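Local coordinates for protein 432aa long hypothetical deoxyribodipyrimidine photolyase (Sulfolobus tokodaii, PDB 2E0I) that probably repairs cyclobutane pyrimidine dimers in DNA using light, carrying one FAD as the likely catalytic cofactor and a second that is thought to harvest light, at residues R8-Y21 against E120-K132. Sequence-based numbering, arbitrary orientation.
Sequences RRDLRLEDNTGLNY and EFKAYEDYLLTPK. With FAD (flavin-adenine dinucleotide), chain F.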
loop_
_atom_site.group_PDB
_atom_site.type_symbol
_atom_site.label_atom_id
_atom_site.label_comp_id
_atom_site.label_asym_id
_atom_site.label_seq_id
_atom_site.Cartn_x
_atom_site.Cartn_y
_atom_site.Cartn_z
ATOM N N ARG A 8 0.700 14.150 -5.415
ATOM C CA ARG A 8 1.186 12.876 -5.909
ATOM C C ARG A 8 0.531 11.728 -5.176
ATOM O O ARG A 8 -0.119 10.891 -5.785
ATOM C CB ARG A 8 2.700 12.784 -5.735
ATOM C CG ARG A 8 3.478 13.842 -6.482
ATOM C CD ARG A 8 4.592 14.318 -5.599
ATOM N NE ARG A 8 5.827 14.458 -6.342
ATOM C CZ ARG A 8 7.030 14.419 -5.788
ATOM N NH1 ARG A 8 7.151 14.244 -4.474
ATOM N NH2 ARG A 8 8.113 14.549 -6.549
ATOM N N ARG A 9 0.675 11.744 -3.856
ATOM C CA ARG A 9 0.197 10.690 -2.975
ATOM C C ARG A 9 -0.445 11.317 -1.738
ATOM O O ARG A 9 -0.692 10.625 -0.736
ATOM C CB ARG A 9 1.422 9.920 -2.519
ATOM C CG ARG A 9 1.377 8.458 -2.580
ATOM C CD ARG A 9 2.766 7.941 -2.191
ATOM N NE ARG A 9 2.568 7.437 -0.879
ATOM C CZ ARG A 9 3.300 7.505 0.215
ATOM N NH1 ARG A 9 2.740 6.920 1.243
ATOM N NH2 ARG A 9 4.489 8.081 0.336
ATOM N N ASP A 10 -0.658 12.632 -1.796
ATOM C CA ASP A 10 -1.231 13.430 -0.699
ATOM C C ASP A 10 -2.532 14.066 -1.178
ATOM O O ASP A 10 -2.711 15.281 -1.095
ATOM C CB ASP A 10 -0.237 14.533 -0.312
ATOM C CG ASP A 10 0.374 15.252 -1.548
ATOM O OD1 ASP A 10 -0.036 14.975 -2.698
ATOM O OD2 ASP A 10 1.276 16.103 -1.380
ATOM N N LEU A 11 -3.448 13.233 -1.654
ATOM C CA LEU A 11 -4.707 13.707 -2.218
ATOM C C LEU A 11 -5.728 14.317 -1.258
ATOM O O LEU A 11 -6.803 13.747 -1.032
ATOM C CB LEU A 11 -5.342 12.568 -3.014
ATOM C CG LEU A 11 -4.367 11.861 -3.962
ATOM C CD1 LEU A 11 -5.127 10.971 -4.900
ATOM C CD2 LEU A 11 -3.573 12.877 -4.758
ATOM N N ARG A 12 -5.393 15.491 -0.718
ATOM C CA ARG A 12 -6.260 16.197 0.221
ATOM C C ARG A 12 -5.783 17.630 0.333
ATOM O O ARG A 12 -4.658 17.938 -0.069
ATOM C CB ARG A 12 -6.184 15.549 1.603
ATOM C CG ARG A 12 -4.797 15.586 2.186
ATOM C CD ARG A 12 -4.735 15.055 3.608
ATOM N NE ARG A 12 -3.429 15.319 4.214
ATOM C CZ ARG A 12 -2.323 14.633 3.950
ATOM N NH1 ARG A 12 -2.361 13.623 3.089
ATOM N NH2 ARG A 12 -1.177 14.968 4.534
ATOM N N LEU A 13 -6.629 18.500 0.884
ATOM C CA LEU A 13 -6.272 19.905 1.068
ATOM C C LEU A 13 -6.059 20.220 2.546
ATOM O O LEU A 13 -5.544 21.276 2.889
ATOM C CB LEU A 13 -7.364 20.805 0.514
ATOM C CG LEU A 13 -7.718 20.668 -0.964
ATOM C CD1 LEU A 13 -8.678 21.794 -1.337
ATOM C CD2 LEU A 13 -6.459 20.736 -1.819
ATOM N N GLU A 14 -6.454 19.289 3.412
ATOM C CA GLU A 14 -6.320 19.437 4.861
ATOM C C GLU A 14 -5.043 18.799 5.371
ATOM O O GLU A 14 -4.684 17.703 4.969
ATOM C CB GLU A 14 -7.496 18.769 5.568
ATOM C CG GLU A 14 -8.848 19.449 5.380
ATOM C CD GLU A 14 -8.951 20.787 6.110
ATOM O OE1 GLU A 14 -8.280 20.968 7.154
ATOM O OE2 GLU A 14 -9.721 21.655 5.646
ATOM N N ASP A 15 -4.370 19.486 6.279
ATOM C CA ASP A 15 -3.124 19.002 6.869
ATOM C C ASP A 15 -2.167 18.418 5.846
ATOM O O ASP A 15 -1.720 17.283 5.954
ATOM C CB ASP A 15 -3.395 17.970 7.980
ATOM C CG ASP A 15 -2.136 17.654 8.813
ATOM O OD1 ASP A 15 -1.393 18.594 9.194
ATOM O OD2 ASP A 15 -1.888 16.461 9.100
ATOM N N ASN A 16 -1.857 19.212 4.838
ATOM C CA ASN A 16 -0.923 18.791 3.814
ATOM C C ASN A 16 0.258 19.734 3.985
ATOM O O ASN A 16 0.184 20.904 3.612
ATOM C CB ASN A 16 -1.549 18.944 2.433
ATOM C CG ASN A 16 -0.641 18.447 1.331
ATOM O OD1 ASN A 16 -1.090 17.765 0.410
ATOM N ND2 ASN A 16 0.643 18.796 1.410
ATOM N N THR A 17 1.338 19.209 4.561
ATOM C CA THR A 17 2.542 19.985 4.847
ATOM C C THR A 17 3.035 20.874 3.710
ATOM O O THR A 17 3.020 22.103 3.807
ATOM C CB THR A 17 3.693 19.067 5.284
ATOM O OG1 THR A 17 3.225 18.166 6.299
ATOM C CG2 THR A 17 4.842 19.897 5.849
ATOM N N GLY A 18 3.472 20.251 2.628
ATOM C CA GLY A 18 3.971 21.024 1.515
ATOM C C GLY A 18 2.957 22.021 1.011
ATOM O O GLY A 18 3.292 23.163 0.704
ATOM N N LEU A 19 1.702 21.595 0.925
ATOM C CA LEU A 19 0.667 22.483 0.432
ATOM C C LEU A 19 0.523 23.676 1.364
ATOM O O LEU A 19 0.350 24.810 0.908
ATOM C CB LEU A 19 -0.656 21.732 0.301
ATOM C CG LEU A 19 -1.832 22.570 -0.208
ATOM C CD1 LEU A 19 -1.481 23.197 -1.554
ATOM C CD2 LEU A 19 -3.083 21.697 -0.294
ATOM N N ASN A 20 0.608 23.423 2.671
ATOM C CA ASN A 20 0.499 24.492 3.662
ATOM C C ASN A 20 1.577 25.535 3.441
ATOM O O ASN A 20 1.272 26.718 3.328
ATOM C CB ASN A 20 0.622 23.950 5.079
ATOM C CG ASN A 20 -0.663 23.363 5.585
ATOM O OD1 ASN A 20 -1.751 23.705 5.115
ATOM N ND2 ASN A 20 -0.554 22.487 6.570
ATOM N N TYR A 21 2.835 25.104 3.374
ATOM C CA TYR A 21 3.918 26.049 3.159
ATOM C C TYR A 21 3.702 26.805 1.867
ATOM O O TYR A 21 3.913 28.012 1.803
ATOM C CB TYR A 21 5.265 25.339 3.110
ATOM C CG TYR A 21 5.812 24.979 4.463
ATOM C CD1 TYR A 21 5.760 23.670 4.930
ATOM C CD2 TYR A 21 6.389 25.949 5.278
ATOM C CE1 TYR A 21 6.275 23.332 6.179
ATOM C CE2 TYR A 21 6.905 25.626 6.528
ATOM C CZ TYR A 21 6.847 24.317 6.971
ATOM O OH TYR A 21 7.370 23.988 8.198
ATOM N N GLU A 120 12.588 27.829 -7.652
ATOM C CA GLU A 120 12.936 27.272 -6.356
ATOM C C GLU A 120 12.167 25.952 -6.157
ATOM O O GLU A 120 10.957 25.892 -6.380
ATOM C CB GLU A 120 12.597 28.264 -5.248
ATOM C CG GLU A 120 13.519 28.128 -4.059
ATOM C CD GLU A 120 13.113 28.995 -2.881
ATOM O OE1 GLU A 120 13.775 28.888 -1.816
ATOM O OE2 GLU A 120 12.134 29.777 -3.016
ATOM N N PHE A 121 12.867 24.893 -5.761
ATOM C CA PHE A 121 12.224 23.593 -5.554
ATOM C C PHE A 121 12.226 23.229 -4.088
ATOM O O PHE A 121 13.261 22.898 -3.527
ATOM C CB PHE A 121 12.953 22.503 -6.335
ATOM C CG PHE A 121 12.318 21.148 -6.223
ATOM C CD1 PHE A 121 11.000 20.954 -6.621
ATOM C CD2 PHE A 121 13.045 20.062 -5.754
ATOM C CE1 PHE A 121 10.417 19.692 -6.554
ATOM C CE2 PHE A 121 12.475 18.801 -5.682
ATOM C CZ PHE A 121 11.156 18.611 -6.083
ATOM N N LYS A 122 11.048 23.255 -3.482
ATOM C CA LYS A 122 10.920 22.973 -2.060
ATOM C C LYS A 122 10.149 21.681 -1.757
ATOM O O LYS A 122 8.976 21.558 -2.105
ATOM C CB LYS A 122 10.256 24.187 -1.383
ATOM C CG LYS A 122 10.781 25.521 -1.940
ATOM C CD LYS A 122 10.311 26.747 -1.166
ATOM C CE LYS A 122 11.111 26.950 0.111
ATOM N NZ LYS A 122 10.702 28.188 0.836
ATOM N N ALA A 123 10.818 20.719 -1.117
ATOM C CA ALA A 123 10.185 19.446 -0.756
ATOM C C ALA A 123 10.052 19.382 0.759
ATOM O O ALA A 123 10.934 19.840 1.466
ATOM C CB ALA A 123 11.005 18.283 -1.259
ATOM N N TYR A 124 8.947 18.832 1.256
ATOM C CA TYR A 124 8.709 18.752 2.693
ATOM C C TYR A 124 8.326 17.351 3.119
ATOM O O TYR A 124 7.850 16.563 2.300
ATOM C CB TYR A 124 7.581 19.706 3.099
ATOM C CG TYR A 124 7.877 21.156 2.819
ATOM C CD1 TYR A 124 8.503 21.967 3.773
ATOM C CD2 TYR A 124 7.568 21.713 1.577
ATOM C CE1 TYR A 124 8.816 23.304 3.485
ATOM C CE2 TYR A 124 7.871 23.039 1.279
ATOM C CZ TYR A 124 8.492 23.831 2.229
ATOM O OH TYR A 124 8.775 25.144 1.915
ATOM N N GLU A 125 8.537 17.046 4.400
ATOM C CA GLU A 125 8.174 15.749 4.953
ATOM C C GLU A 125 6.692 15.812 5.318
ATOM O O GLU A 125 6.241 16.783 5.939
ATOM C CB GLU A 125 9.006 15.438 6.202
ATOM C CG GLU A 125 10.432 15.001 5.902
ATOM C CD GLU A 125 11.237 14.619 7.148
ATOM O OE1 GLU A 125 10.824 13.693 7.889
ATOM O OE2 GLU A 125 12.298 15.241 7.384
ATOM N N ASP A 126 5.931 14.790 4.931
ATOM C CA ASP A 126 4.504 14.760 5.227
ATOM C C ASP A 126 3.959 13.356 5.398
ATOM O O ASP A 126 3.122 13.121 6.251
ATOM C CB ASP A 126 3.726 15.484 4.118
ATOM C CG ASP A 126 2.202 15.475 4.344
ATOM O OD1 ASP A 126 1.515 14.588 3.791
ATOM O OD2 ASP A 126 1.689 16.356 5.071
ATOM N N TYR A 127 4.437 12.420 4.593
ATOM C CA TYR A 127 3.944 11.053 4.649
ATOM C C TYR A 127 4.220 10.313 5.931
ATOM O O TYR A 127 3.442 9.451 6.313
ATOM C CB TYR A 127 4.490 10.242 3.472
ATOM C CG TYR A 127 4.066 10.786 2.137
ATOM C CD1 TYR A 127 4.980 10.951 1.113
ATOM C CD2 TYR A 127 2.763 11.211 1.926
ATOM C CE1 TYR A 127 4.609 11.544 -0.094
ATOM C CE2 TYR A 127 2.374 11.800 0.731
ATOM C CZ TYR A 127 3.299 11.978 -0.280
ATOM O OH TYR A 127 2.927 12.655 -1.438
ATOM N N LEU A 128 5.310 10.643 6.613
ATOM C CA LEU A 128 5.653 9.943 7.856
ATOM C C LEU A 128 5.077 10.577 9.119
ATOM O O LEU A 128 4.826 11.783 9.193
ATOM C CB LEU A 128 7.177 9.831 8.005
ATOM C CG LEU A 128 7.965 9.097 6.919
ATOM C CD1 LEU A 128 9.404 9.534 7.003
ATOM C CD2 LEU A 128 7.845 7.584 7.063
ATOM N N LEU A 129 4.878 9.735 10.117
ATOM C CA LEU A 129 4.352 10.154 11.399
ATOM C C LEU A 129 5.524 10.682 12.227
ATOM O O LEU A 129 5.350 11.520 13.109
ATOM C CB LEU A 129 3.735 8.944 12.085
ATOM C CG LEU A 129 2.594 9.106 13.080
ATOM C CD1 LEU A 129 1.442 9.854 12.447
ATOM C CD2 LEU A 129 2.152 7.722 13.514
ATOM N N THR A 130 6.720 10.195 11.911
ATOM C CA THR A 130 7.941 10.566 12.627
ATOM C C THR A 130 9.034 11.106 11.694
ATOM O O THR A 130 9.080 10.757 10.511
ATOM C CB THR A 130 8.517 9.330 13.383
ATOM O OG1 THR A 130 8.957 8.351 12.437
ATOM C CG2 THR A 130 7.450 8.683 14.243
ATOM N N PRO A 131 9.932 11.962 12.218
ATOM C CA PRO A 131 11.032 12.544 11.435
ATOM C C PRO A 131 11.980 11.440 10.974
ATOM O O PRO A 131 12.376 10.587 11.776
ATOM C CB PRO A 131 11.695 13.485 12.425
ATOM C CG PRO A 131 10.562 13.897 13.295
ATOM C CD PRO A 131 9.863 12.591 13.544
ATOM N N LYS A 132 12.360 11.456 9.701
ATOM C CA LYS A 132 13.221 10.397 9.199
ATOM C C LYS A 132 14.601 10.295 9.825
ATOM O O LYS A 132 15.207 9.222 9.811
ATOM C CB LYS A 132 13.351 10.479 7.677
ATOM C CG LYS A 132 13.976 11.731 7.144
ATOM C CD LYS A 132 14.141 11.599 5.651
ATOM C CE LYS A 132 14.698 12.863 5.035
ATOM N NZ LYS A 132 14.922 12.683 3.577
HETATM P PA FAD F . 4.711 3.563 -8.161
HETATM O O1A FAD F . 4.601 2.400 -7.251
HETATM O O2A FAD F . 3.723 3.920 -9.200
HETATM O O5B FAD F . 5.826 2.924 -9.133
HETATM C C5B FAD F . 6.533 3.748 -10.066
HETATM C C4B FAD F . 7.631 2.967 -10.795
HETATM O O4B FAD F . 8.219 2.042 -9.859
HETATM C C3B FAD F . 7.058 2.109 -11.924
HETATM O O3B FAD F . 8.085 1.829 -12.880
HETATM C C2B FAD F . 6.678 0.840 -11.162
HETATM O O2B FAD F . 6.624 -0.261 -12.073
HETATM C C1B FAD F . 7.921 0.700 -10.282
HETATM N N9A FAD F . 7.678 -0.196 -9.124
HETATM C C8A FAD F . 6.674 -0.097 -8.256
HETATM N N7A FAD F . 6.787 -1.033 -7.318
HETATM C C5A FAD F . 7.879 -1.740 -7.587
HETATM C C6A FAD F . 8.521 -2.806 -6.968
HETATM N N6A FAD F . 8.004 -3.362 -5.877
HETATM N N1A FAD F . 9.655 -3.286 -7.501
HETATM C C2A FAD F . 10.161 -2.765 -8.606
HETATM N N3A FAD F . 9.574 -1.752 -9.221
HETATM C C4A FAD F . 8.444 -1.215 -8.741
HETATM N N1 FAD F . 1.452 9.633 -8.775
HETATM C C2 FAD F . 1.577 10.662 -9.717
HETATM O O2 FAD F . 2.038 11.751 -9.382
HETATM N N3 FAD F . 1.220 10.424 -11.049
HETATM C C4 FAD F . 0.752 9.162 -11.439
HETATM O O4 FAD F . 0.433 8.962 -12.611
HETATM C C4X FAD F . 0.647 8.138 -10.504
HETATM N N5 FAD F . 0.244 6.855 -10.901
HETATM C C5X FAD F . 0.161 5.818 -9.964
HETATM C C6 FAD F . -0.153 4.529 -10.386
HETATM C C7 FAD F . -0.148 3.471 -9.481
HETATM C C7M FAD F . -0.491 2.062 -9.971
HETATM C C8 FAD F . 0.170 3.710 -8.147
HETATM C C8M FAD F . 0.186 2.570 -7.126
HETATM C C9 FAD F . 0.476 5.001 -7.725
HETATM C C9A FAD F . 0.472 6.060 -8.629
HETATM N N10 FAD F . 0.833 7.356 -8.224
HETATM C C10 FAD F . 0.990 8.373 -9.175
HETATM C "C1'" FAD F . 1.136 7.647 -6.804
HETATM C "C2'" FAD F . 2.565 7.274 -6.410
HETATM O "O2'" FAD F . 2.535 6.404 -5.274
HETATM C "C3'" FAD F . 3.383 8.532 -6.098
HETATM O "O3'" FAD F . 3.500 9.330 -7.280
HETATM C "C4'" FAD F . 4.779 8.162 -5.591
HETATM O "O4'" FAD F . 5.427 9.342 -5.108
HETATM C "C5'" FAD F . 5.618 7.536 -6.708
HETATM O "O5'" FAD F . 6.523 6.554 -6.197
HETATM P P FAD F . 6.082 5.006 -6.146
HETATM O O1P FAD F . 7.292 4.223 -5.808
HETATM O O2P FAD F . 4.882 4.855 -5.294
HETATM O O3P FAD F . 5.714 4.732 -7.689
HETATM O O HOH W 1 -0.267 11.989 3.138
#
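The axis of residues 17-21, the start of helix 17-25, passes 8.1 Å from that of strand 120-124, their N-to-C directions 136° apart and G18 CA nearest Y124 CA. D126 joins the loop before the helix (R12) to its first residue (T17). Its OD2 accepts from T17 N at 2.9 Å, from above the carboxylate plane. T17 OG1 uses the anti lone pair of D126 OD2 at 2.7 Å. D126 OD1 offers its syn lone pair to R12 NH2 at 2.8 Å in a salt bridge, and R228 bridges OD2. CG of D126, anti to the backbone N (chi1 179°), carries the carboxylate across to T17. Replacing D126 by an alanine would probably leave T17 N and OG1 without their shared acceptor and R12 and R228 without this carboxylate. Y21 and Y124 form an offset stack, centroids 4.3 Å apart and planes nearly parallel. R9 brings its guanidinium, tilted 41° to the ring, over one face of Y127 as a cation-pi pair, NH2 dipping toward CD1 while pairing with D98. The contact joins the loop and helix after strand 2-7 to edge strand 120-124 and its following loop in the parallel alpha/beta photolyase domain, where R8 and R9 line an FAD pocket.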